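Nab2p (Saccharomyces cerevisiae YJM1574, PDB 5L2L) binds the poly(A) tails of mRNAs and pre-mRNAs through CCCH zinc fingers, protecting transcripts from the exosome and helping to control tail length and nuclear export. Local coordinates at the zinc ion site. Sequence-based numbering; all coordinates share one arbitrary frame.

Contact 1: the zinc ion site. Residues 8, 23, 31, 33, 37, 39, 42, 44, 46. With ZN (zinc ion), chain B.
Zinc finger 6 of Nab2p is a CCCH finger of the C-X5-C-X4-C-X3-H pattern, and the chain between Cys31 and His46 wraps round one zinc ion with hardly any regular secondary structure. Three cysteine sulfurs and an imidazole nitrogen hold the metal: SG of Cys31, Cys37 and Cys42, and NE2 of His46, which lies 2.1 Å from ZN. Angles at the ion run from 104° to 116°, close to tetrahedral. All three cysteines point inward in the same way, SG anti to the backbone N, whereas His46 has CG anti to its carbonyl carbon.

The backbone turns back on each sulfur two residues later. The amide N of Glu33 donates to SG of Cys31 at 3.6 Å, nearly straight at 159°; the amides of Arg39 and Phe44 make weaker bonds of the same kind to Cys37 and Cys42. Such N-H groups would be expected to offset part of the thiolate charge.

Residues from the preceding finger fix the histidine. ND1 of His46 donates to the side-chain amide oxygen OE1 of Gln8 at 2.8 Å, with OE1 almost in the ring plane, which sets the ring's rotation and leaves NE2 for the metal. Arg23, its chain bent at chi3, lays its guanidinium over one face of the imidazole, NH2 standing 3.6 Å above the ring plane of His46. At the guanidinium edge, NH1 of Arg23 donates to the carbonyl O of Arg39 at 2.9 Å, with this acceptor in the guanidinium plane, although the donor stands above the carbonyl plane. Weak bonds also run from Arg23 to SG and O of Cys37.

Within the fold, the metal ties together the irregular segments on both sides of the 3-10 helix 34-36, and the histidine side of the site is packed against zinc finger 5.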
# COMPACT_ATOMS: atom_id res chain seq x y z
N GLN A 8 12.70 -10.34 -11.85
CA GLN A 8 12.62 -9.06 -11.13
C GLN A 8 11.17 -8.65 -10.84
O GLN A 8 10.32 -8.67 -11.73
CB GLN A 8 13.30 -7.97 -11.97
CG GLN A 8 13.63 -6.71 -11.18
CD GLN A 8 14.78 -6.95 -10.22
OE1 GLN A 8 15.59 -7.85 -10.43
NE2 GLN A 8 14.85 -6.15 -9.16
N ARG A 23 12.62 -10.84 -7.11
CA ARG A 23 13.72 -10.01 -6.60
C ARG A 23 13.33 -8.53 -6.54
O ARG A 23 12.64 -8.02 -7.42
CB ARG A 23 14.98 -10.19 -7.45
CG ARG A 23 15.59 -11.59 -7.34
CD ARG A 23 17.09 -11.60 -7.72
NE ARG A 23 17.32 -11.56 -9.15
CZ ARG A 23 18.52 -11.63 -9.72
NH1 ARG A 23 19.61 -11.74 -8.96
NH2 ARG A 23 18.64 -11.59 -11.04
N CYS A 31 22.54 -3.64 -11.70
CA CYS A 31 23.52 -4.68 -11.37
C CYS A 31 24.52 -4.86 -12.50
O CYS A 31 24.14 -4.97 -13.67
CB CYS A 31 22.81 -6.01 -11.09
SG CYS A 31 23.94 -7.35 -10.52
N GLU A 33 26.10 -7.40 -13.39
CA GLU A 33 25.89 -8.67 -14.10
C GLU A 33 24.57 -8.73 -14.85
O GLU A 33 24.32 -9.73 -15.55
CB GLU A 33 25.97 -9.84 -13.11
CG GLU A 33 27.37 -10.07 -12.55
CD GLU A 33 27.48 -11.32 -11.70
OE1 GLU A 33 26.82 -12.33 -12.03
OE2 GLU A 33 28.24 -11.30 -10.70
N CYS A 37 22.79 -12.25 -13.32
CA CYS A 37 23.07 -12.35 -11.88
C CYS A 37 22.24 -13.46 -11.24
O CYS A 37 21.03 -13.55 -11.49
CB CYS A 37 22.77 -11.00 -11.22
SG CYS A 37 22.91 -10.94 -9.41
N ARG A 39 22.27 -14.12 -7.71
CA ARG A 39 22.16 -13.90 -6.26
C ARG A 39 20.72 -13.56 -5.89
O ARG A 39 20.21 -12.49 -6.25
CB ARG A 39 23.12 -12.79 -5.83
CG ARG A 39 23.08 -12.51 -4.35
CD ARG A 39 24.11 -11.48 -3.93
NE ARG A 39 24.02 -11.23 -2.49
CZ ARG A 39 24.97 -10.64 -1.76
NH1 ARG A 39 26.09 -10.23 -2.33
NH2 ARG A 39 24.78 -10.48 -0.45
N CYS A 42 20.09 -10.22 -4.18
CA CYS A 42 20.76 -9.05 -4.75
C CYS A 42 19.86 -7.82 -4.71
O CYS A 42 18.70 -7.87 -5.13
CB CYS A 42 21.19 -9.33 -6.19
SG CYS A 42 22.22 -7.98 -6.93
N PHE A 44 20.60 -4.79 -6.27
CA PHE A 44 20.76 -3.92 -7.43
C PHE A 44 19.72 -4.25 -8.51
O PHE A 44 19.06 -5.29 -8.48
CB PHE A 44 22.19 -4.03 -7.97
CG PHE A 44 23.23 -3.51 -6.99
CD1 PHE A 44 23.51 -2.15 -6.92
CD2 PHE A 44 23.89 -4.37 -6.12
CE1 PHE A 44 24.44 -1.67 -6.00
CE2 PHE A 44 24.81 -3.89 -5.21
CZ PHE A 44 25.09 -2.54 -5.14
N HIS A 46 17.85 -5.31 -11.98
CA HIS A 46 17.98 -6.21 -13.11
C HIS A 46 16.83 -5.97 -14.08
O HIS A 46 15.78 -5.46 -13.69
CB HIS A 46 17.99 -7.70 -12.67
CG HIS A 46 18.89 -7.97 -11.50
ND1 HIS A 46 18.43 -7.96 -10.20
CD2 HIS A 46 20.22 -8.23 -11.43
CE1 HIS A 46 19.44 -8.19 -9.38
NE2 HIS A 46 20.54 -8.36 -10.10
ZN ZN B . 22.43 -8.65 -9.19

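Contact 2: the zinc ion site. Residues 9, 11, 15, 17, 20, 22, 24. With ZN (zinc ion), chain C.
A CCCH zinc finger, the fifth of Nab2p, closes round this ion with the spacing C-X5-C-X4-C-X3-H. Its first shell consists of SG of Cys9, Cys15 and Cys20 with NE2 of His24. The imidazole nitrogen NE2 of His24 is 2.1 Å from ZN, while the cysteine sulfur SG of Cys9 is 2.3 Å from it; SG of Cys15 and of Cys20 each bind ZN at 2.4 Å. The arrangement is near tetrahedral but slightly uneven: the Cys9 and Cys20 sulfurs spread to 118° at the metal, and His24 NE2 and Cys9 SG close to 102°.

Closely similar first torsions bring the three sulfurs in, each SG anti to its own backbone N and beside the carbonyl carbon. His24 reaches the metal differently, its CG anti to the carbonyl carbon and beside the backbone N, so that the ring meets zinc tip-on through NE2. The ion lies roughly midway between CD2 and CE1 of His24, slightly out of the ring plane.

Outside this shell, main-chain amides point at the sulfurs and may steady them. The N-H of Phe11 points at SG of Cys9, with 3.5 Å from N to SG and 162° at the hydrogen. Asn17 N and Tyr22 N approach SG of Cys15 and SG of Cys20 in the same two-residue register, but their bonds are weak. These donors may temper the negative charge gathered by the thiolates. The 3-10 helix 12-14 spans the stretch between Phe11 and Cys15, carrying the chain from the first cysteine ligand to the second.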
# COMPACT_ATOMS: atom_id res chain seq x y z
N CYS A 9 10.91 -8.26 -9.59
CA CYS A 9 9.59 -7.70 -9.23
C CYS A 9 9.41 -6.33 -9.87
O CYS A 9 10.25 -5.44 -9.70
CB CYS A 9 9.43 -7.58 -7.71
SG CYS A 9 7.77 -6.93 -7.23
N PHE A 11 7.46 -4.00 -9.03
CA PHE A 11 7.07 -2.96 -8.09
C PHE A 11 8.19 -2.52 -7.13
O PHE A 11 8.03 -1.52 -6.43
CB PHE A 11 5.84 -3.42 -7.28
CG PHE A 11 4.70 -3.92 -8.14
CD1 PHE A 11 4.01 -3.05 -8.96
CD2 PHE A 11 4.38 -5.26 -8.17
CE1 PHE A 11 2.99 -3.51 -9.78
CE2 PHE A 11 3.36 -5.74 -8.98
CZ PHE A 11 2.66 -4.86 -9.78
N CYS A 15 6.44 -2.80 -3.60
CA CYS A 15 5.68 -4.05 -3.58
C CYS A 15 5.04 -4.28 -2.22
O CYS A 15 5.70 -4.14 -1.18
CB CYS A 15 6.61 -5.21 -3.92
SG CYS A 15 5.79 -6.84 -3.94
N ASN A 17 2.93 -7.20 -1.73
CA ASN A 17 2.61 -8.62 -1.66
C ASN A 17 3.56 -9.30 -0.66
O ASN A 17 4.73 -9.53 -0.97
CB ASN A 17 2.74 -9.26 -3.05
CG ASN A 17 2.46 -10.76 -3.05
OD1 ASN A 17 2.10 -11.34 -2.03
ND2 ASN A 17 2.59 -11.39 -4.23
N CYS A 20 5.49 -12.28 -2.00
CA CYS A 20 6.13 -12.11 -3.30
C CYS A 20 7.41 -12.96 -3.41
O CYS A 20 8.29 -12.92 -2.53
CB CYS A 20 6.46 -10.64 -3.55
SG CYS A 20 7.03 -10.33 -5.26
N TYR A 22 9.64 -12.74 -6.01
CA TYR A 22 10.56 -12.15 -6.99
C TYR A 22 11.64 -11.27 -6.31
O TYR A 22 11.62 -11.03 -5.11
CB TYR A 22 9.73 -11.37 -8.03
CG TYR A 22 8.78 -12.30 -8.77
CD1 TYR A 22 9.28 -13.24 -9.66
CD2 TYR A 22 7.40 -12.29 -8.55
CE1 TYR A 22 8.44 -14.13 -10.33
CE2 TYR A 22 6.54 -13.18 -9.23
CZ TYR A 22 7.08 -14.09 -10.11
OH TYR A 22 6.26 -14.99 -10.79
N HIS A 24 13.79 -7.84 -5.49
CA HIS A 24 13.45 -6.43 -5.26
C HIS A 24 14.71 -5.58 -5.18
O HIS A 24 15.60 -5.83 -4.35
CB HIS A 24 12.61 -6.28 -3.98
CG HIS A 24 11.33 -7.06 -4.01
ND1 HIS A 24 11.26 -8.40 -3.68
CD2 HIS A 24 10.08 -6.70 -4.39
CE1 HIS A 24 10.02 -8.83 -3.82
NE2 HIS A 24 9.28 -7.82 -4.26
ZN ZN C . 7.41 -8.01 -5.21

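About 13 Å separates the C-alpha centres of contact 1 and contact 2, two adjacent fingers on one chain. They share no metal ligand, yet they interlock through sequence neighbours: Gln8 and Arg23, both part of contact 1, directly precede Cys9 and His24, ligands of contact 2. The backbone held by the finger 5 zinc is therefore likely to position side chains that brace the finger 6 histidine, which should restrict the relative orientation of the two fingers. Such a coupled pair could present its surfaces to poly(A) RNA as one unit; RNA binding generates Nab2 dimerization, although these two zinc sites alone do not show that interface.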